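Local coordinates for dihydrodipicolinate synthase (Rhodopseudomonas palustris, PDB 3DZ1), which probably acts as a 4-hydroxy-tetrahydrodipicolinate synthase, a pyruvate-using lyase of the DapA family that serves lysine biosynthesis, at the interface of chains A and B. Coordinates in Å, arbitrary orientation; residue numbers count along the deposited sequence, not the author numbering. Chains: chain A/B, Dihydrodipicolinate synthase.

The interface of chains A and B. Residues chain A 173-176, 204; chain B 253-254, 256-257.
B:Gln257 and A:Phe204 approach from opposite directions, each with its CG opposite the carbonyl carbon and beside the backbone N (chi1 -77° in the glutamine and nearly the same in the phenylalanine). In B:Gln257 the chain then runs on extended through chi2 (-180°) and lays the amide across the face of A:Phe204, with NE2 on the side of A:Pro174. These residues form part of a two-fold interface between two TIM barrels of the DapA family; the deposited assembly is a tetramer, although the structure alone does not prove that this pairing persists in solution.

The phenyl ring of A:Phe204 is flanked on both faces by chain B. NE2 of the B:Gln257 amide sits above one face, displaced towards the rim, with the amide and ring planes 28° apart. On the opposite face, also near the rim, lies CD of B:Arg253, 4.0 Å from CZ of A:Phe204. B:Gln257 OE1 in turn rests over the centre of the B:Tyr254 ring, an intrachain contact that would limit how the amide can swing; B:Tyr254 also meets A:Phe204, CD1 against CE2.

A:Pro174, which follows a cis peptide bond, slides antiparallel past the same glutamine, its CG 3.4 Å from CB of B:Gln257. Beyond it, methyl CD1 of A:Leu176 comes in at a tilt to the CE1/OH end of the B:Tyr254 phenol, 3.7 Å from CE1.

Two waters supply polar links. Water 1 bridges the main-chain N of A:Leu176, at the start of helix 176-188, and the B:Gln257 amide, whose NE2 is 2.8 Å from the water oxygen. Water 2 lies in the plane of the A:Trp173 indole, at its edge, and takes the NE1 hydrogen over 3.0 Å. It links this indole N-H to two backbone carbonyls where helix 238-255 ends, B:Arg253 O at 2.8 Å and B:His256 O at 2.7 Å. CZ2 of the A:Trp173 benzo ring is 3.8 Å from CD2 of the B:His256 imidazole, and the two side chains cross obliquely.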
loop_
_atom_site.group_PDB
_atom_site.type_symbol
_atom_site.label_atom_id
_atom_site.label_comp_id
_atom_site.label_asym_id
_atom_site.label_seq_id
_atom_site.Cartn_x
_atom_site.Cartn_y
_atom_site.Cartn_z
ATOM N N TRP A 173 -5.643 -12.023 -11.010
ATOM C CA TRP A 173 -5.396 -11.439 -12.321
ATOM C C TRP A 173 -3.942 -10.976 -12.410
ATOM O O TRP A 173 -3.565 -9.975 -11.794
ATOM C CB TRP A 173 -6.352 -10.250 -12.500
ATOM C CG TRP A 173 -6.144 -9.417 -13.729
ATOM C CD1 TRP A 173 -6.458 -9.749 -15.012
ATOM C CD2 TRP A 173 -5.593 -8.096 -13.779
ATOM N NE1 TRP A 173 -6.142 -8.714 -15.861
ATOM C CE2 TRP A 173 -5.608 -7.686 -15.128
ATOM C CE3 TRP A 173 -5.085 -7.216 -12.811
ATOM C CZ2 TRP A 173 -5.134 -6.433 -15.538
ATOM C CZ3 TRP A 173 -4.612 -5.968 -13.217
ATOM C CH2 TRP A 173 -4.642 -5.592 -14.570
ATOM N N PRO A 174 -3.104 -11.696 -13.176
ATOM C CA PRO A 174 -3.397 -12.904 -13.966
ATOM C C PRO A 174 -3.679 -14.124 -13.090
ATOM O O PRO A 174 -2.985 -14.353 -12.100
ATOM C CB PRO A 174 -2.122 -13.101 -14.798
ATOM C CG PRO A 174 -1.487 -11.729 -14.815
ATOM C CD PRO A 174 -1.721 -11.253 -13.410
ATOM N N GLY A 175 -4.676 -14.916 -13.465
ATOM C CA GLY A 175 -5.001 -16.087 -12.671
ATOM C C GLY A 175 -5.265 -17.369 -13.438
ATOM O O GLY A 175 -5.667 -18.366 -12.845
ATOM N N LEU A 176 -5.042 -17.372 -14.748
ATOM C CA LEU A 176 -5.301 -18.588 -15.510
ATOM C C LEU A 176 -4.447 -19.769 -15.041
ATOM O O LEU A 176 -4.957 -20.881 -14.880
ATOM C CB LEU A 176 -5.089 -18.342 -17.009
ATOM C CG LEU A 176 -6.099 -17.391 -17.666
ATOM C CD1 LEU A 176 -5.795 -17.253 -19.152
ATOM C CD2 LEU A 176 -7.521 -17.924 -17.462
ATOM N N PHE A 204 -11.835 -12.737 -17.891
ATOM C CA PHE A 204 -11.177 -13.903 -18.484
ATOM C C PHE A 204 -12.020 -15.177 -18.457
ATOM O O PHE A 204 -11.488 -16.283 -18.573
ATOM C CB PHE A 204 -9.838 -14.175 -17.787
ATOM C CG PHE A 204 -8.739 -13.257 -18.228
ATOM C CD1 PHE A 204 -8.671 -11.949 -17.754
ATOM C CD2 PHE A 204 -7.809 -13.678 -19.172
ATOM C CE1 PHE A 204 -7.697 -11.073 -18.217
ATOM C CE2 PHE A 204 -6.829 -12.810 -19.643
ATOM C CZ PHE A 204 -6.775 -11.502 -19.162
ATOM N N ARG B 253 -7.024 -7.351 -24.127
ATOM C CA ARG B 253 -7.214 -7.663 -22.716
ATOM C C ARG B 253 -6.335 -8.809 -22.230
ATOM O O ARG B 253 -5.935 -8.825 -21.067
ATOM C CB ARG B 253 -8.694 -7.944 -22.404
ATOM C CG ARG B 253 -9.283 -9.143 -23.079
ATOM C CD ARG B 253 -9.033 -10.435 -22.304
ATOM N NE ARG B 253 -9.133 -11.554 -23.225
ATOM C CZ ARG B 253 -9.897 -12.626 -23.052
ATOM N NH1 ARG B 253 -10.649 -12.752 -21.968
ATOM N NH2 ARG B 253 -9.913 -13.565 -23.986
ATOM N N TYR B 254 -6.017 -9.756 -23.107
ATOM C CA TYR B 254 -5.162 -10.872 -22.698
ATOM C C TYR B 254 -3.758 -10.343 -22.400
ATOM O O TYR B 254 -3.123 -10.752 -21.427
ATOM C CB TYR B 254 -5.083 -11.945 -23.793
ATOM C CG TYR B 254 -4.569 -13.280 -23.284
ATOM C CD1 TYR B 254 -5.450 -14.278 -22.873
ATOM C CD2 TYR B 254 -3.197 -13.524 -23.165
ATOM C CE1 TYR B 254 -4.979 -15.490 -22.354
ATOM C CE2 TYR B 254 -2.719 -14.725 -22.646
ATOM C CZ TYR B 254 -3.613 -15.703 -22.242
ATOM O OH TYR B 254 -3.142 -16.886 -21.714
ATOM N N HIS B 256 -3.109 -7.361 -21.538
ATOM C CA HIS B 256 -3.260 -6.416 -20.436
ATOM C C HIS B 256 -3.264 -7.123 -19.082
ATOM O O HIS B 256 -4.154 -6.912 -18.263
ATOM C CB HIS B 256 -4.562 -5.627 -20.614
ATOM C CG HIS B 256 -4.772 -4.551 -19.593
ATOM N ND1 HIS B 256 -3.920 -3.477 -19.457
ATOM C CD2 HIS B 256 -5.746 -4.377 -18.668
ATOM C CE1 HIS B 256 -4.360 -2.687 -18.494
ATOM N NE2 HIS B 256 -5.466 -3.209 -17.998
ATOM N N GLN B 257 -2.283 -7.986 -18.862
ATOM C CA GLN B 257 -2.162 -8.696 -17.596
ATOM C C GLN B 257 -0.782 -8.386 -17.037
ATOM O O GLN B 257 0.212 -8.486 -17.749
ATOM C CB GLN B 257 -2.301 -10.208 -17.801
ATOM C CG GLN B 257 -3.717 -10.689 -18.012
ATOM C CD GLN B 257 -3.783 -12.193 -18.204
ATOM O OE1 GLN B 257 -3.373 -12.718 -19.241
ATOM N NE2 GLN B 257 -4.289 -12.895 -17.197
HETATM O O HOH W 1 -3.547 -15.520 -16.722
HETATM O O HOH W 2 -6.705 -7.647 -18.634
#